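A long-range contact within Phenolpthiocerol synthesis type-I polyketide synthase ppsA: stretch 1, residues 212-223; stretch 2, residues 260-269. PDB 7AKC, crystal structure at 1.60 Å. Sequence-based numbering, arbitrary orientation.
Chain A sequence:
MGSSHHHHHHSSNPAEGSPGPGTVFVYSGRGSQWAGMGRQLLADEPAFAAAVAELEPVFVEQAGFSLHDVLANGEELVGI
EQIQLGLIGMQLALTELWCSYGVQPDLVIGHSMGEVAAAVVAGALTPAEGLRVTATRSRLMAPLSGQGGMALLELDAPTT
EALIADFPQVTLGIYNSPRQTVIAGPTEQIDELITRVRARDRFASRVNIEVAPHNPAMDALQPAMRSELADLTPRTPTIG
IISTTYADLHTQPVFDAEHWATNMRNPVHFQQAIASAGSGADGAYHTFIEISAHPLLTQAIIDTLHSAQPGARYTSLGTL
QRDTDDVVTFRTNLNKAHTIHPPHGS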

# COMPACT_ATOMS: atom_id res chain seq x y z
N ALA A 212 -2.28 -7.62 -10.03
CA ALA A 212 -1.95 -6.18 -9.96
C ALA A 212 -3.21 -5.37 -9.65
O ALA A 212 -4.13 -5.36 -10.44
N PRO A 213 -3.25 -4.68 -8.50
CA PRO A 213 -4.35 -3.81 -8.22
C PRO A 213 -4.02 -2.39 -8.72
O PRO A 213 -3.09 -2.24 -9.45
N HIS A 214 -4.84 -1.41 -8.36
CA HIS A 214 -4.55 0.02 -8.67
C HIS A 214 -4.50 0.27 -10.18
O HIS A 214 -3.66 1.06 -10.60
N ASN A 215 -5.41 -0.35 -10.91
CA ASN A 215 -5.47 -0.17 -12.38
C ASN A 215 -6.89 -0.52 -12.85
O ASN A 215 -7.62 -1.13 -12.07
N PRO A 216 -7.30 -0.16 -14.08
CA PRO A 216 -8.67 -0.39 -14.55
C PRO A 216 -9.21 -1.83 -14.51
O PRO A 216 -10.38 -2.00 -14.57
N ALA A 217 -8.33 -2.81 -14.39
CA ALA A 217 -8.77 -4.22 -14.29
C ALA A 217 -9.55 -4.44 -12.99
O ALA A 217 -10.30 -5.41 -12.92
N MET A 218 -9.34 -3.57 -12.01
CA MET A 218 -10.08 -3.68 -10.73
C MET A 218 -11.51 -3.13 -10.84
O MET A 218 -12.31 -3.43 -9.95
N ASP A 219 -11.82 -2.35 -11.87
CA ASP A 219 -13.16 -1.72 -11.97
C ASP A 219 -14.23 -2.81 -11.91
O ASP A 219 -15.20 -2.64 -11.19
N ALA A 220 -14.01 -3.90 -12.63
CA ALA A 220 -15.03 -4.97 -12.72
C ALA A 220 -15.26 -5.70 -11.40
O ALA A 220 -16.29 -6.34 -11.31
N LEU A 221 -14.35 -5.61 -10.44
CA LEU A 221 -14.47 -6.30 -9.13
C LEU A 221 -15.14 -5.40 -8.08
O LEU A 221 -15.47 -5.92 -7.01
N GLN A 222 -15.32 -4.13 -8.39
CA GLN A 222 -15.87 -3.19 -7.38
C GLN A 222 -17.34 -3.52 -7.06
O GLN A 222 -17.65 -3.49 -5.88
N PRO A 223 -18.26 -3.85 -8.01
CA PRO A 223 -19.63 -4.18 -7.59
C PRO A 223 -19.67 -5.35 -6.63
O PRO A 223 -20.42 -5.30 -5.65
N TRP A 260 -13.15 -0.11 0.68
CA TRP A 260 -12.29 -1.21 0.18
C TRP A 260 -12.39 -1.41 -1.33
O TRP A 260 -11.36 -1.64 -1.99
N ALA A 261 -13.59 -1.20 -1.92
CA ALA A 261 -13.76 -1.25 -3.39
C ALA A 261 -12.97 -0.10 -4.05
O ALA A 261 -12.34 -0.29 -5.09
N THR A 262 -12.98 1.08 -3.41
CA THR A 262 -12.26 2.23 -3.95
C THR A 262 -10.76 2.07 -3.81
O THR A 262 -10.01 2.38 -4.73
N ASN A 263 -10.32 1.59 -2.63
CA ASN A 263 -8.91 1.40 -2.30
C ASN A 263 -8.18 0.47 -3.27
O ASN A 263 -7.03 0.74 -3.65
N MET A 264 -8.86 -0.59 -3.69
CA MET A 264 -8.24 -1.58 -4.61
C MET A 264 -8.03 -0.99 -6.02
O MET A 264 -7.16 -1.49 -6.71
N ARG A 265 -8.80 0.02 -6.41
CA ARG A 265 -8.70 0.60 -7.78
C ARG A 265 -7.85 1.87 -7.77
O ARG A 265 -7.04 2.03 -8.68
N ASN A 266 -8.05 2.74 -6.78
CA ASN A 266 -7.35 4.02 -6.79
C ASN A 266 -5.85 3.85 -6.71
O ASN A 266 -5.37 2.87 -6.12
N PRO A 267 -5.09 4.84 -7.19
CA PRO A 267 -3.65 4.85 -6.92
C PRO A 267 -3.40 4.85 -5.39
O PRO A 267 -4.28 5.19 -4.57
N VAL A 268 -2.21 4.43 -5.01
CA VAL A 268 -1.80 4.37 -3.58
C VAL A 268 -1.02 5.66 -3.29
O VAL A 268 0.08 5.85 -3.84
N HIS A 269 -1.61 6.55 -2.48
CA HIS A 269 -1.03 7.88 -2.19
C HIS A 269 -0.03 7.78 -1.04
O HIS A 269 -0.22 8.36 0.02

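Three residues carry most of this contact: His214 from the first stretch, and Arg265 and Met264 from the second. The two stretches bury 630 Å² between them, and the nearest CA atoms are those of His214 and Arg265, 4.3 Å apart.

His214 meets the backbone carbonyls of Met264 and Arg265. Its backbone N donates to Met264 O at 2.8 Å, with a nearly straight angle. Its CA lies 3.2 Å from Arg265 O in a CA-H...O contact. That carbonyl has no conventional hydrogen-bond partner in the model. The His214 side chain leaves sideways, with chi1 in m and chi2 at -60°. This brings His214 ND1 to Asn266 O, a 2.8 Å hydrogen bond in which the ring nitrogen is the donor. Asn263 O lies at the ring edge, 3.1 Å from His214 CE1. Val268, with chi1 in t, places CG2 over one face of the ring, 3.4 Å from His214 NE2, in a CH-pi contact. NE2 is satisfied elsewhere in the structure.

Arg265 starts out pointing away, although its CB touches the first stretch. Its chi angles run t, p, t and then 92°, and they bring the end of the chain back to Asn215, Pro216 and Asp219. Arg265 CD comes to 3.2 Å from Asn215 O. Pro216 CA lies over one face of the guanidinium, 3.6 Å from Arg265 NE. Asp219 approaches at the edge: its chi1 is m, and OD1 accepts from Arg265 NE at 2.9 Å, a hydrogen bond within a salt bridge. Water 2 extends this pairing. It donates to Asp219 OD2 at 2.6 Å and accepts from Arg265 NH2 at 2.9 Å. Water 1 donates to His214 O at 2.8 Å and accepts a weak bond from Arg265 NH1 at 3.2 Å.

Met264 supplies the apolar part. Its chi angles are p, t and m, and its end comes nearer to the first stretch than its base. Its CE sits 3.9 Å from Met218 SD and 4.2 Å from Leu221 CD1. Met218 points its CB toward the second stretch, but its end leads away; its CG is 3.5 Å from Met264 O.

Gln222 closes the far end of the contact. With chi1 m and chi2 t, its amide reaches the helix, and Gln222 NE2 donates to Ala261 O at 2.9 Å in an almost linear bond. Gln222 NE2 is also 3.4 Å from Arg265 CB. Ala261 points toward the first stretch, and its CB packs 4.1 Å from Gln222 CB.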

# COMPACT_ATOMS: atom_id res chain seq x y z
CB ALA A 212 -1.31 -5.72 -11.23
CB PRO A 213 -4.44 -3.93 -6.69
CG PRO A 213 -3.12 -4.51 -6.21
CD PRO A 213 -2.26 -4.69 -7.43
CB HIS A 214 -3.36 0.53 -7.87
CG HIS A 214 -3.39 -0.00 -6.48
ND1 HIS A 214 -4.43 0.26 -5.63
CD2 HIS A 214 -2.56 -0.83 -5.83
CE1 HIS A 214 -4.23 -0.36 -4.49
NE2 HIS A 214 -3.11 -1.03 -4.60
CB ASN A 215 -4.32 -0.92 -13.07
CG ASN A 215 -4.50 -2.42 -13.06
OD1 ASN A 215 -5.13 -2.97 -13.96
ND2 ASN A 215 -3.95 -3.07 -12.06
CB PRO A 216 -8.63 0.11 -16.00
CG PRO A 216 -7.59 1.19 -15.98
CD PRO A 216 -6.54 0.61 -15.06
CB ALA A 217 -7.58 -5.13 -14.37
CB MET A 218 -9.31 -2.96 -9.62
CG MET A 218 -7.91 -3.48 -9.44
SD MET A 218 -7.89 -5.15 -8.74
CE MET A 218 -7.36 -6.11 -10.15
CB ASP A 219 -13.34 -0.99 -13.29
CG ASP A 219 -12.48 0.24 -13.47
OD1 ASP A 219 -11.98 0.74 -12.46
OD2 ASP A 219 -12.34 0.69 -14.61
CB ALA A 220 -14.68 -5.92 -13.83
CB LEU A 221 -13.09 -6.73 -8.64
CG LEU A 221 -12.19 -7.45 -9.65
CD1 LEU A 221 -10.86 -7.78 -9.01
CD2 LEU A 221 -12.86 -8.71 -10.17
CB GLN A 222 -15.67 -1.74 -7.80
CG GLN A 222 -14.21 -1.31 -7.90
CD GLN A 222 -14.12 0.13 -8.31
OE1 GLN A 222 -14.66 0.54 -9.33
NE2 GLN A 222 -13.44 0.93 -7.50
CB PRO A 223 -20.35 -4.48 -8.91
CG PRO A 223 -19.59 -3.71 -9.93
CD PRO A 223 -18.15 -3.88 -9.49
CB TRP A 260 -12.53 -2.51 0.97
CG TRP A 260 -12.29 -2.30 2.44
CD1 TRP A 260 -13.22 -2.35 3.45
CD2 TRP A 260 -11.06 -1.84 3.05
NE1 TRP A 260 -12.64 -1.97 4.65
CE2 TRP A 260 -11.32 -1.66 4.43
CE3 TRP A 260 -9.79 -1.52 2.55
CZ2 TRP A 260 -10.35 -1.17 5.30
CZ3 TRP A 260 -8.82 -1.09 3.42
CH2 TRP A 260 -9.11 -0.89 4.78
CB ALA A 261 -15.24 -1.13 -3.75
CB THR A 262 -12.77 3.51 -3.26
OG1 THR A 262 -14.13 3.73 -3.65
CG2 THR A 262 -11.91 4.74 -3.59
CB ASN A 263 -8.76 0.93 -0.84
CG ASN A 263 -7.41 0.36 -0.52
OD1 ASN A 263 -7.19 -0.85 -0.68
ND2 ASN A 263 -6.48 1.24 -0.18
CB MET A 264 -9.09 -2.85 -4.68
CG MET A 264 -10.34 -2.73 -5.49
SD MET A 264 -11.39 -4.18 -5.32
CE MET A 264 -10.20 -5.48 -5.57
CB ARG A 265 -10.10 0.94 -8.30
CG ARG A 265 -10.15 1.78 -9.56
CD ARG A 265 -9.43 1.11 -10.71
NE ARG A 265 -9.42 1.96 -11.89
CZ ARG A 265 -8.47 2.82 -12.19
NH1 ARG A 265 -7.41 2.96 -11.41
NH2 ARG A 265 -8.57 3.55 -13.29
CB ASN A 266 -7.79 4.85 -5.57
CG ASN A 266 -9.05 5.63 -5.77
OD1 ASN A 266 -9.79 5.45 -6.74
ND2 ASN A 266 -9.37 6.47 -4.79
CB PRO A 267 -3.16 6.19 -7.48
CG PRO A 267 -4.25 6.78 -8.19
CD PRO A 267 -5.54 6.06 -7.88
CB VAL A 268 -0.89 3.17 -3.35
CG1 VAL A 268 -0.39 3.16 -1.90
CG2 VAL A 268 -1.59 1.85 -3.71
CB HIS A 269 -2.18 8.91 -1.93
CG HIS A 269 -3.11 9.05 -3.11
ND1 HIS A 269 -4.18 8.18 -3.32
CD2 HIS A 269 -3.01 9.88 -4.18
CE1 HIS A 269 -4.72 8.54 -4.47
NE2 HIS A 269 -4.08 9.58 -5.01
O HOH W 1 -4.39 3.73 -10.81
O HOH W 2 -10.88 2.82 -14.91